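Local coordinates for protein CrmK (Actinoalloteichus sp. WH1-2216-6, PDB 5I1V) that is a flavoenzyme oxidase with covalently bound FAD, involved in recycling shunt products during caerulomycin biosynthesis, at residues G54-V59 and S72-V77; W230-L235 and F271-G276; G263-L268 and E376-G381. All coordinates share one frame; numbering follows the deposited sequence.

Contact 1 of 3, residues G54-V59 and S72-V77. With FAD (flavin-adenine dinucleotide), chain E.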
loop_
_atom_site.group_PDB
_atom_site.type_symbol
_atom_site.label_atom_id
_atom_site.label_comp_id
_atom_site.label_asym_id
_atom_site.label_seq_id
_atom_site.Cartn_x
_atom_site.Cartn_y
_atom_site.Cartn_z
ATOM N N GLY A 54 -16.498 24.756 24.005
ATOM C CA GLY A 54 -16.763 23.524 24.711
ATOM C C GLY A 54 -17.019 22.299 23.839
ATOM O O GLY A 54 -17.573 21.328 24.326
ATOM N N LYS A 55 -16.644 22.348 22.562
ATOM C CA LYS A 55 -16.813 21.203 21.620
ATOM C C LYS A 55 -15.894 20.064 21.904
ATOM O O LYS A 55 -14.719 20.243 22.260
ATOM C CB LYS A 55 -16.536 21.652 20.179
ATOM C CG LYS A 55 -17.395 22.816 19.781
ATOM C CD LYS A 55 -17.339 23.164 18.308
ATOM C CE LYS A 55 -18.553 24.047 18.024
ATOM N NZ LYS A 55 -18.515 24.590 16.660
ATOM N N ARG A 56 -16.400 18.858 21.681
ATOM C CA ARG A 56 -15.602 17.659 21.874
ATOM C C ARG A 56 -14.732 17.452 20.620
ATOM O O ARG A 56 -15.276 17.311 19.525
ATOM C CB ARG A 56 -16.577 16.493 22.057
ATOM C CG ARG A 56 -15.928 15.143 22.156
ATOM C CD ARG A 56 -15.171 14.977 23.479
ATOM N NE ARG A 56 -14.303 13.812 23.339
ATOM C CZ ARG A 56 -14.758 12.562 23.294
ATOM N NH1 ARG A 56 -16.059 12.294 23.439
ATOM N NH2 ARG A 56 -13.902 11.558 23.117
ATOM N N LEU A 57 -13.406 17.395 20.811
ATOM C CA LEU A 57 -12.453 17.299 19.756
ATOM C C LEU A 57 -11.645 16.016 19.869
ATOM O O LEU A 57 -11.255 15.615 20.983
ATOM C CB LEU A 57 -11.532 18.510 19.816
ATOM C CG LEU A 57 -10.525 18.619 18.659
ATOM C CD1 LEU A 57 -10.328 20.058 18.208
ATOM C CD2 LEU A 57 -9.203 18.022 19.119
ATOM N N THR A 58 -11.435 15.355 18.729
ATOM C CA THR A 58 -10.461 14.278 18.665
ATOM C C THR A 58 -9.585 14.483 17.447
ATOM O O THR A 58 -9.942 15.210 16.491
ATOM C CB THR A 58 -11.113 12.890 18.565
ATOM O OG1 THR A 58 -12.003 12.870 17.430
ATOM C CG2 THR A 58 -11.898 12.506 19.906
ATOM N N VAL A 59 -8.458 13.792 17.467
ATOM C CA VAL A 59 -7.481 13.851 16.421
ATOM C C VAL A 59 -7.303 12.513 15.723
ATOM O O VAL A 59 -7.251 11.482 16.351
ATOM C CB VAL A 59 -6.111 14.179 17.001
ATOM C CG1 VAL A 59 -5.081 14.373 15.903
ATOM C CG2 VAL A 59 -6.247 15.409 17.868
ATOM N N SER A 72 -16.400 8.236 17.824
ATOM C CA SER A 72 -17.584 8.368 18.678
ATOM C C SER A 72 -18.631 9.352 18.142
ATOM O O SER A 72 -18.275 10.456 17.781
ATOM C CB SER A 72 -17.152 8.847 20.077
ATOM O OG SER A 72 -17.049 7.755 20.929
ATOM N N PRO A 73 -19.929 8.978 18.161
ATOM C CA PRO A 73 -21.009 9.879 17.707
ATOM C C PRO A 73 -21.108 11.197 18.448
ATOM O O PRO A 73 -21.713 12.143 17.940
ATOM C CB PRO A 73 -22.307 9.072 17.950
ATOM C CG PRO A 73 -21.924 7.836 18.679
ATOM C CD PRO A 73 -20.439 7.651 18.589
ATOM N N ASP A 74 -20.543 11.290 19.635
ATOM C CA ASP A 74 -20.592 12.553 20.342
ATOM C C ASP A 74 -19.397 13.457 20.064
ATOM O O ASP A 74 -19.280 14.511 20.687
ATOM C CB ASP A 74 -20.728 12.336 21.851
ATOM C CG ASP A 74 -19.627 11.521 22.412
ATOM O OD1 ASP A 74 -19.049 10.677 21.680
ATOM O OD2 ASP A 74 -19.339 11.713 23.593
ATOM N N VAL A 75 -18.520 13.084 19.135
ATOM C CA VAL A 75 -17.417 13.982 18.811
ATOM C C VAL A 75 -17.874 15.046 17.814
ATOM O O VAL A 75 -18.432 14.721 16.762
ATOM C CB VAL A 75 -16.216 13.230 18.238
ATOM C CG1 VAL A 75 -15.138 14.212 17.757
ATOM C CG2 VAL A 75 -15.648 12.292 19.294
ATOM N N ASP A 76 -17.565 16.306 18.115
ATOM C CA ASP A 76 -18.049 17.428 17.357
ATOM C C ASP A 76 -17.056 17.867 16.269
ATOM O O ASP A 76 -17.477 18.399 15.247
ATOM C CB ASP A 76 -18.309 18.626 18.261
ATOM C CG ASP A 76 -19.316 18.348 19.351
ATOM O OD1 ASP A 76 -20.362 17.705 19.040
ATOM O OD2 ASP A 76 -19.048 18.767 20.525
ATOM N N VAL A 77 -15.745 17.715 16.532
ATOM C CA VAL A 77 -14.732 18.134 15.618
ATOM C C VAL A 77 -13.661 17.103 15.596
ATOM O O VAL A 77 -13.148 16.704 16.637
ATOM C CB VAL A 77 -14.066 19.473 16.039
ATOM C CG1 VAL A 77 -12.991 19.893 15.034
ATOM C CG2 VAL A 77 -15.101 20.528 16.247
HETATM P PA FAD E . -5.731 6.890 14.771
HETATM O O1A FAD E . -6.981 6.053 14.662
HETATM O O2A FAD E . -5.676 8.099 13.884
HETATM O O5B FAD E . -5.485 7.303 16.266
HETATM C C5B FAD E . -5.269 6.353 17.305
HETATM C C4B FAD E . -5.495 7.038 18.661
HETATM O O4B FAD E . -4.427 7.993 18.824
HETATM C C3B FAD E . -6.759 7.850 18.842
HETATM O O3B FAD E . -7.058 7.905 20.226
HETATM C C2B FAD E . -6.362 9.225 18.383
HETATM O O2B FAD E . -7.229 10.315 18.714
HETATM C C1B FAD E . -4.919 9.310 18.893
HETATM N N9A FAD E . -4.064 10.137 18.005
HETATM C C8A FAD E . -3.867 10.041 16.654
HETATM N N7A FAD E . -3.085 11.082 16.219
HETATM C C5A FAD E . -2.808 11.793 17.292
HETATM C C6A FAD E . -2.013 12.979 17.492
HETATM N N6A FAD E . -1.407 13.481 16.434
HETATM N N1A FAD E . -1.945 13.466 18.736
HETATM C C2A FAD E . -2.611 12.917 19.775
HETATM N N3A FAD E . -3.329 11.769 19.678
HETATM C C4A FAD E . -3.475 11.246 18.434
HETATM N N1 FAD E . 1.101 -1.289 16.381
HETATM C C2 FAD E . 2.353 -1.748 16.611
HETATM O O2 FAD E . 2.975 -1.378 17.614
HETATM N N3 FAD E . 2.984 -2.609 15.783
HETATM C C4 FAD E . 2.436 -3.123 14.690
HETATM O O4 FAD E . 3.079 -3.887 13.939
HETATM C C4X FAD E . 1.092 -2.684 14.345
HETATM N N5 FAD E . 0.465 -3.165 13.237
HETATM C C5X FAD E . -0.730 -2.655 12.900
HETATM C C6 FAD E . -1.317 -3.011 11.686
HETATM C C7 FAD E . -2.562 -2.534 11.275
HETATM C C7M FAD E . -3.136 -2.968 9.921
HETATM C C8 FAD E . -3.253 -1.605 12.194
HETATM C C8M FAD E . -4.611 -1.051 11.860
HETATM C C9 FAD E . -2.692 -1.235 13.422
HETATM C C9A FAD E . -1.446 -1.725 13.808
HETATM N N10 FAD E . -0.849 -1.357 15.020
HETATM C C10 FAD E . 0.437 -1.783 15.297
HETATM C "C1'" FAD E . -1.593 -0.651 16.063
HETATM C "C2'" FAD E . -1.372 0.824 15.962
HETATM O "O2'" FAD E . -0.129 1.134 16.560
HETATM C "C3'" FAD E . -2.478 1.613 16.578
HETATM O "O3'" FAD E . -3.724 1.257 15.917
HETATM C "C4'" FAD E . -2.201 3.129 16.501
HETATM O "O4'" FAD E . -2.879 3.744 17.597
HETATM C "C5'" FAD E . -2.670 3.696 15.176
HETATM O "O5'" FAD E . -2.305 5.075 15.126
HETATM P P FAD E . -3.024 5.933 14.003
HETATM O O1P FAD E . -2.926 5.253 12.688
HETATM O O2P FAD E . -2.573 7.357 14.100
HETATM O O3P FAD E . -4.569 5.844 14.484
HETATM O O HOH W 1 -14.214 9.027 21.807
HETATM O O HOH W 2 -18.372 13.837 24.266
#

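Contact 2 of 3, residues W230-L235 and F271-G276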
loop_
_atom_site.group_PDB
_atom_site.type_symbol
_atom_site.label_atom_id
_atom_site.label_comp_id
_atom_site.label_asym_id
_atom_site.label_seq_id
_atom_site.Cartn_x
_atom_site.Cartn_y
_atom_site.Cartn_z
ATOM N N TRP A 230 0.660 -25.047 7.716
ATOM C CA TRP A 230 0.239 -26.388 8.108
ATOM C C TRP A 230 -1.234 -26.538 7.748
ATOM O O TRP A 230 -2.045 -25.704 8.100
ATOM C CB TRP A 230 0.387 -26.611 9.611
ATOM C CG TRP A 230 1.751 -26.612 10.160
ATOM C CD1 TRP A 230 2.492 -27.707 10.492
ATOM C CD2 TRP A 230 2.534 -25.465 10.512
ATOM N NE1 TRP A 230 3.703 -27.319 10.999
ATOM C CE2 TRP A 230 3.756 -25.944 11.025
ATOM C CE3 TRP A 230 2.336 -24.073 10.398
ATOM C CZ2 TRP A 230 4.784 -25.084 11.456
ATOM C CZ3 TRP A 230 3.333 -23.223 10.849
ATOM C CH2 TRP A 230 4.548 -23.737 11.381
ATOM N N SER A 231 -1.602 -27.618 7.060
ATOM C CA SER A 231 -2.974 -27.730 6.568
ATOM C C SER A 231 -3.917 -28.034 7.714
ATOM O O SER A 231 -3.673 -28.972 8.494
ATOM C CB SER A 231 -3.083 -28.814 5.470
ATOM O OG SER A 231 -4.457 -29.065 5.181
ATOM N N TRP A 232 -5.019 -27.288 7.803
ATOM C CA TRP A 232 -6.055 -27.592 8.768
ATOM C C TRP A 232 -6.690 -28.999 8.498
ATOM O O TRP A 232 -7.124 -29.672 9.424
ATOM C CB TRP A 232 -7.173 -26.544 8.756
ATOM C CG TRP A 232 -7.039 -25.583 9.887
ATOM C CD1 TRP A 232 -6.603 -24.270 9.823
ATOM C CD2 TRP A 232 -7.316 -25.846 11.267
ATOM N NE1 TRP A 232 -6.597 -23.729 11.077
ATOM C CE2 TRP A 232 -7.029 -24.664 11.980
ATOM C CE3 TRP A 232 -7.786 -26.967 11.971
ATOM C CZ2 TRP A 232 -7.196 -24.565 13.355
ATOM C CZ3 TRP A 232 -7.961 -26.871 13.357
ATOM C CH2 TRP A 232 -7.667 -25.670 14.030
ATOM N N ALA A 233 -6.742 -29.389 7.241
ATOM C CA ALA A 233 -7.336 -30.696 6.867
ATOM C C ALA A 233 -6.566 -31.855 7.500
ATOM O O ALA A 233 -7.081 -32.980 7.584
ATOM C CB ALA A 233 -7.337 -30.834 5.358
ATOM N N GLU A 234 -5.318 -31.594 7.896
ATOM C CA GLU A 234 -4.445 -32.619 8.426
ATOM C C GLU A 234 -4.177 -32.464 9.905
ATOM O O GLU A 234 -3.426 -33.219 10.459
ATOM C CB GLU A 234 -3.119 -32.616 7.674
ATOM C CG GLU A 234 -3.215 -33.166 6.278
ATOM C CD GLU A 234 -2.393 -32.397 5.263
ATOM O OE1 GLU A 234 -1.222 -32.021 5.528
ATOM O OE2 GLU A 234 -2.937 -32.179 4.157
ATOM N N LEU A 235 -4.812 -31.504 10.545
ATOM C CA LEU A 235 -4.468 -31.113 11.898
ATOM C C LEU A 235 -5.374 -31.803 12.902
ATOM O O LEU A 235 -6.577 -31.927 12.666
ATOM C CB LEU A 235 -4.637 -29.587 11.991
ATOM C CG LEU A 235 -4.107 -28.786 13.162
ATOM C CD1 LEU A 235 -2.630 -29.071 13.405
ATOM C CD2 LEU A 235 -4.334 -27.319 12.841
ATOM N N PHE A 271 -5.030 -19.240 12.431
ATOM C CA PHE A 271 -6.314 -18.985 11.862
ATOM C C PHE A 271 -7.357 -20.011 12.281
ATOM O O PHE A 271 -7.033 -21.186 12.570
ATOM C CB PHE A 271 -6.227 -19.048 10.356
ATOM C CG PHE A 271 -5.392 -17.965 9.718
ATOM C CD1 PHE A 271 -5.870 -16.666 9.607
ATOM C CD2 PHE A 271 -4.171 -18.268 9.153
ATOM C CE1 PHE A 271 -5.106 -15.682 8.985
ATOM C CE2 PHE A 271 -3.421 -17.312 8.512
ATOM C CZ PHE A 271 -3.886 -16.010 8.420
ATOM N N HIS A 272 -8.602 -19.562 12.284
ATOM C CA HIS A 272 -9.734 -20.447 12.353
ATOM C C HIS A 272 -9.679 -21.408 11.172
ATOM O O HIS A 272 -9.191 -21.076 10.085
ATOM C CB HIS A 272 -11.054 -19.664 12.340
ATOM C CG HIS A 272 -12.256 -20.540 12.444
ATOM N ND1 HIS A 272 -12.978 -20.939 11.341
ATOM C CD2 HIS A 272 -12.841 -21.121 13.512
ATOM C CE1 HIS A 272 -13.956 -21.744 11.728
ATOM N NE2 HIS A 272 -13.893 -21.871 13.043
ATOM N N ARG A 273 -10.217 -22.608 11.411
ATOM C CA ARG A 273 -10.216 -23.694 10.442
ATOM C C ARG A 273 -10.661 -23.274 9.047
ATOM O O ARG A 273 -10.101 -23.732 8.044
ATOM C CB ARG A 273 -11.103 -24.852 10.959
ATOM C CG ARG A 273 -11.345 -25.977 9.951
ATOM C CD ARG A 273 -11.886 -27.258 10.593
ATOM N NE ARG A 273 -10.960 -28.391 10.472
ATOM C CZ ARG A 273 -10.499 -29.075 11.510
ATOM N NH1 ARG A 273 -10.919 -28.757 12.713
ATOM N NH2 ARG A 273 -9.640 -30.075 11.356
ATOM N N SER A 274 -11.688 -22.432 8.975
ATOM C CA SER A 274 -12.227 -22.000 7.683
ATOM C C SER A 274 -11.214 -21.318 6.808
ATOM O O SER A 274 -11.461 -21.201 5.621
ATOM C CB SER A 274 -13.417 -21.069 7.853
ATOM O OG SER A 274 -13.055 -19.913 8.585
ATOM N N ALA A 275 -10.084 -20.845 7.371
ATOM C CA ALA A 275 -8.988 -20.350 6.537
ATOM C C ALA A 275 -8.238 -21.455 5.821
ATOM O O ALA A 275 -7.583 -21.186 4.822
ATOM C CB ALA A 275 -7.999 -19.514 7.361
ATOM N N GLY A 276 -8.277 -22.686 6.337
ATOM C CA GLY A 276 -7.600 -23.805 5.658
ATOM C C GLY A 276 -6.168 -24.118 6.073
ATOM O O GLY A 276 -5.657 -25.165 5.709
#

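Contact 3 of 3, residues G263-L268 and E376-G381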
loop_
_atom_site.group_PDB
_atom_site.type_symbol
_atom_site.label_atom_id
_atom_site.label_comp_id
_atom_site.label_asym_id
_atom_site.label_seq_id
_atom_site.Cartn_x
_atom_site.Cartn_y
_atom_site.Cartn_z
ATOM N N GLY A 263 18.305 -12.761 16.849
ATOM C CA GLY A 263 18.059 -12.143 15.569
ATOM C C GLY A 263 16.952 -12.805 14.785
ATOM O O GLY A 263 16.427 -12.208 13.854
ATOM N N LEU A 264 16.589 -14.033 15.161
ATOM C CA LEU A 264 15.477 -14.714 14.511
ATOM C C LEU A 264 14.130 -14.226 15.072
ATOM O O LEU A 264 13.839 -14.358 16.255
ATOM C CB LEU A 264 15.650 -16.224 14.619
ATOM C CG LEU A 264 14.888 -17.174 13.702
ATOM C CD1 LEU A 264 15.430 -18.596 13.826
ATOM C CD2 LEU A 264 13.407 -17.138 14.016
ATOM N N TYR A 265 13.319 -13.652 14.191
ATOM C CA TYR A 265 11.987 -13.133 14.529
ATOM C C TYR A 265 10.968 -14.016 13.836
ATOM O O TYR A 265 11.057 -14.251 12.632
ATOM C CB TYR A 265 11.828 -11.698 13.993
ATOM C CG TYR A 265 10.393 -11.221 13.982
ATOM C CD1 TYR A 265 9.755 -10.851 15.172
ATOM C CD2 TYR A 265 9.663 -11.158 12.799
ATOM C CE1 TYR A 265 8.445 -10.439 15.186
ATOM C CE2 TYR A 265 8.331 -10.772 12.805
ATOM C CZ TYR A 265 7.731 -10.409 14.009
ATOM O OH TYR A 265 6.418 -9.987 14.019
ATOM N N ALA A 266 9.972 -14.459 14.576
ATOM C CA ALA A 266 8.928 -15.276 13.972
ATOM C C ALA A 266 7.539 -14.949 14.472
ATOM O O ALA A 266 7.357 -14.578 15.646
ATOM C CB ALA A 266 9.248 -16.732 14.199
ATOM N N LEU A 267 6.565 -15.085 13.571
ATOM C CA LEU A 267 5.173 -14.882 13.898
ATOM C C LEU A 267 4.369 -16.108 13.460
ATOM O O LEU A 267 4.417 -16.496 12.303
ATOM C CB LEU A 267 4.659 -13.642 13.198
ATOM C CG LEU A 267 3.254 -13.172 13.569
ATOM C CD1 LEU A 267 3.106 -11.652 13.574
ATOM C CD2 LEU A 267 2.255 -13.726 12.597
ATOM N N LEU A 268 3.603 -16.664 14.389
ATOM C CA LEU A 268 2.759 -17.828 14.128
ATOM C C LEU A 268 1.296 -17.360 14.079
ATOM O O LEU A 268 0.819 -16.788 15.016
ATOM C CB LEU A 268 2.938 -18.808 15.252
ATOM C CG LEU A 268 2.081 -20.071 15.167
ATOM C CD1 LEU A 268 2.396 -20.862 13.904
ATOM C CD2 LEU A 268 2.343 -20.850 16.444
ATOM N N GLU A 376 -2.621 -14.893 16.992
ATOM C CA GLU A 376 -1.225 -14.881 16.600
ATOM C C GLU A 376 -0.311 -14.836 17.792
ATOM O O GLU A 376 -0.597 -14.169 18.787
ATOM C CB GLU A 376 -0.908 -13.646 15.734
ATOM C CG GLU A 376 -1.826 -13.381 14.573
ATOM C CD GLU A 376 -1.407 -12.142 13.743
ATOM O OE1 GLU A 376 -0.668 -11.246 14.244
ATOM O OE2 GLU A 376 -1.837 -12.064 12.573
ATOM N N TYR A 377 0.821 -15.520 17.654
ATOM C CA TYR A 377 1.895 -15.474 18.626
ATOM C C TYR A 377 3.087 -14.766 17.995
ATOM O O TYR A 377 3.601 -15.189 16.984
ATOM C CB TYR A 377 2.288 -16.888 19.021
ATOM C CG TYR A 377 1.238 -17.609 19.786
ATOM C CD1 TYR A 377 1.191 -17.521 21.164
ATOM C CD2 TYR A 377 0.314 -18.413 19.151
ATOM C CE1 TYR A 377 0.257 -18.206 21.890
ATOM C CE2 TYR A 377 -0.633 -19.103 19.879
ATOM C CZ TYR A 377 -0.637 -19.013 21.247
ATOM O OH TYR A 377 -1.588 -19.679 21.972
ATOM N N ILE A 378 3.538 -13.700 18.626
ATOM C CA ILE A 378 4.516 -12.779 18.038
ATOM C C ILE A 378 5.769 -12.691 18.899
ATOM O O ILE A 378 5.704 -12.263 20.027
ATOM C CB ILE A 378 3.909 -11.361 17.949
ATOM C CG1 ILE A 378 2.577 -11.405 17.200
ATOM C CG2 ILE A 378 4.883 -10.391 17.258
ATOM C CD1 ILE A 378 1.632 -10.267 17.483
ATOM N N ALA A 379 6.896 -13.093 18.348
ATOM C CA ALA A 379 8.167 -13.063 19.024
ATOM C C ALA A 379 8.474 -11.610 19.436
ATOM O O ALA A 379 8.089 -10.692 18.736
ATOM C CB ALA A 379 9.236 -13.567 18.106
ATOM N N TYR A 380 9.061 -11.447 20.618
ATOM C CA TYR A 380 9.298 -10.126 21.235
ATOM C C TYR A 380 10.483 -10.235 22.183
ATOM O O TYR A 380 11.232 -11.215 22.111
ATOM C CB TYR A 380 8.023 -9.723 21.976
ATOM C CG TYR A 380 7.854 -8.291 22.399
ATOM C CD1 TYR A 380 7.861 -7.233 21.488
ATOM C CD2 TYR A 380 7.671 -7.992 23.721
ATOM C CE1 TYR A 380 7.682 -5.933 21.926
ATOM C CE2 TYR A 380 7.465 -6.708 24.170
ATOM C CZ TYR A 380 7.470 -5.670 23.261
ATOM O OH TYR A 380 7.296 -4.379 23.737
ATOM N N GLY A 381 10.688 -9.226 23.045
ATOM C CA GLY A 381 11.778 -9.264 23.993
ATOM C C GLY A 381 13.051 -8.735 23.386
ATOM O O GLY A 381 13.058 -7.626 22.790
#

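Contact 1 of 3, residues G54-V59 and S72-V77
R56 O accepts two backbone N-H groups where strand 57-60, an outermost strand of the small mixed sheet in the FAD-binding domain, meets its parallel neighbour, strand 77-80. R56 O takes V77 N at 3.1 Å and D76 N at 2.9 Å, both in the carbonyl plane. Two residues on, T58 N closes the parallel pairing of L57 with V77 by reaching V77 O at 3.0 Å, nearly along the C=O axis. D76 folds its carboxylate back to take R56 N on OD2 at 2.9 Å, nearly straight (170°), so both polar backbone atoms of R56 are held. On one sheet face L57 CD1 rests on V77 CG1. The R56 side chain, bent at chi2 (70°), lays its guanidinium over V75 CG2. R56 NH1 makes a salt bridge to D74 OD2 at 3.3 Å, OD2 lying at the guanidinium edge, in its plane, the carboxylate turned 76° from it; a water joins the same two atoms, and NH2 also binds R492 O. T58 OG1 touches V75 CG1 and hydrogen-bonds to V70 O. The strand then delivers V59 to the cofactor: V59 CG1 lies against the adenine, and V59 O accepts the ribose O2B of FAD at 2.6 Å.

Contact 2 of 3, residues W230-L235 and F271-G276
W232 carries this contact, its indole standing between R273 on one face and L235 of its own segment on the other. The packing is tight over the five-membered ring: R273 CA sits 3.5 Å from its centroid and 2° off the ring normal, a CH-pi contact, while L235 CD2 lies against the opposite face. Two N-H groups fix the ring and its backbone. W232 NE1 gives a bent bond (137°) to F271 O at 3.0 Å, and W232 N reaches G276 O at 3.0 Å along a straighter line; both donors approach from above the carbonyl plane. Y360 and L363 of helix 353-364 pack on the same indole.

The looser side belongs to the R273 arm, which is partly exposed and modelled in two conformers. In one, the chain bends at chi3 and brings R273 CZ to 3.5 Å from W232 CE3, with guanidinium and ring planes 58° apart, too steep for a flat stack. R273 NH2 makes a weak hydrogen bond to W232 O at 3.2 Å. G276, at positive phi, follows the 3-10 turn 273-275 in the loop joining the ends of 265-271 and 277-285, adjacent inner strands of the large antiparallel sheet.

Contact 3 of 3, residues G263-L268 and E376-G381
L267 and I378 form the apolar centre, side by side on one face of the sheet and pointing the same way. With chi1 -172° setting L267 CG anti to the backbone N and chi2 turning CD1 toward the I378 ethyl branch, L267 CD1 lies 3.7 Å from I378 CG1. The other branch of I378 serves Y265: CG2 comes up at the edge of the phenol ring, near its plane, 3.6 Å from OH. The same ring edge meets A379, with Y265 CD1 near the A379 methyl and Y265 CE1 near A379 O. F123 and P140 pack on Y265, and Y138 on I378; F123 and Y138 both bind FAD, so this face probably backs the flavin pocket. On the other face L268 CD2 touches Y377 CD2 at 4.2 Å, beneath helix 237-253, whose V244, F247 and L248 enclose the tyrosine; its OH bonds to H351 ND1.

Between these faces runs the backbone pairing. L268 and Y377 are a hydrogen-bonded pair, with L268 N to Y377 O at 3.0 Å and Y377 N to L268 O at 2.9 Å, both donors in the carbonyl planes. L267 and I378 are the adjoining non-hydrogen-bonded pair, beyond which A379 N reaches A266 O at 3.1 Å, nearly along the C=O axis. An E376 CA-H...L268 O contact of 3.2 Å lies at the outer end.

The polar edge is E376, extended beyond CG, with OE1 3.9 Å from L267 CD1. OE2 lies close to E269 OE2; two like charges so near would probably favour protonation of one of them. Segments 265-268 and 376-379 run 173° apart, antiparallel, within inner strands of the large sheet flanked by strands 277-285 and 400-408, consistent with the substrate-domain sheet of berberine-bridge-enzyme-like oxidases.

Overall arrangement
Contact 1 stands apart from the other two: its centre lies about 38 Å from that of contact 3, on the opposite side of the chain's centre, and about 43 Å from that of contact 2. It is a partly buried parallel pairing, rich in charge, in the FAD-binding domain beside the adenine end of the cofactor. Contacts 2 and 3 share strand 265-271 and the large antiparallel sheet, and they touch where W230 CZ3 packs on L268 CD1. Contact 3, buried in that sheet, is mostly apolar with regular backbone bonds, near the flavin pocket; contact 2, at a sheet end, relies on one indole and irregular loop bonds.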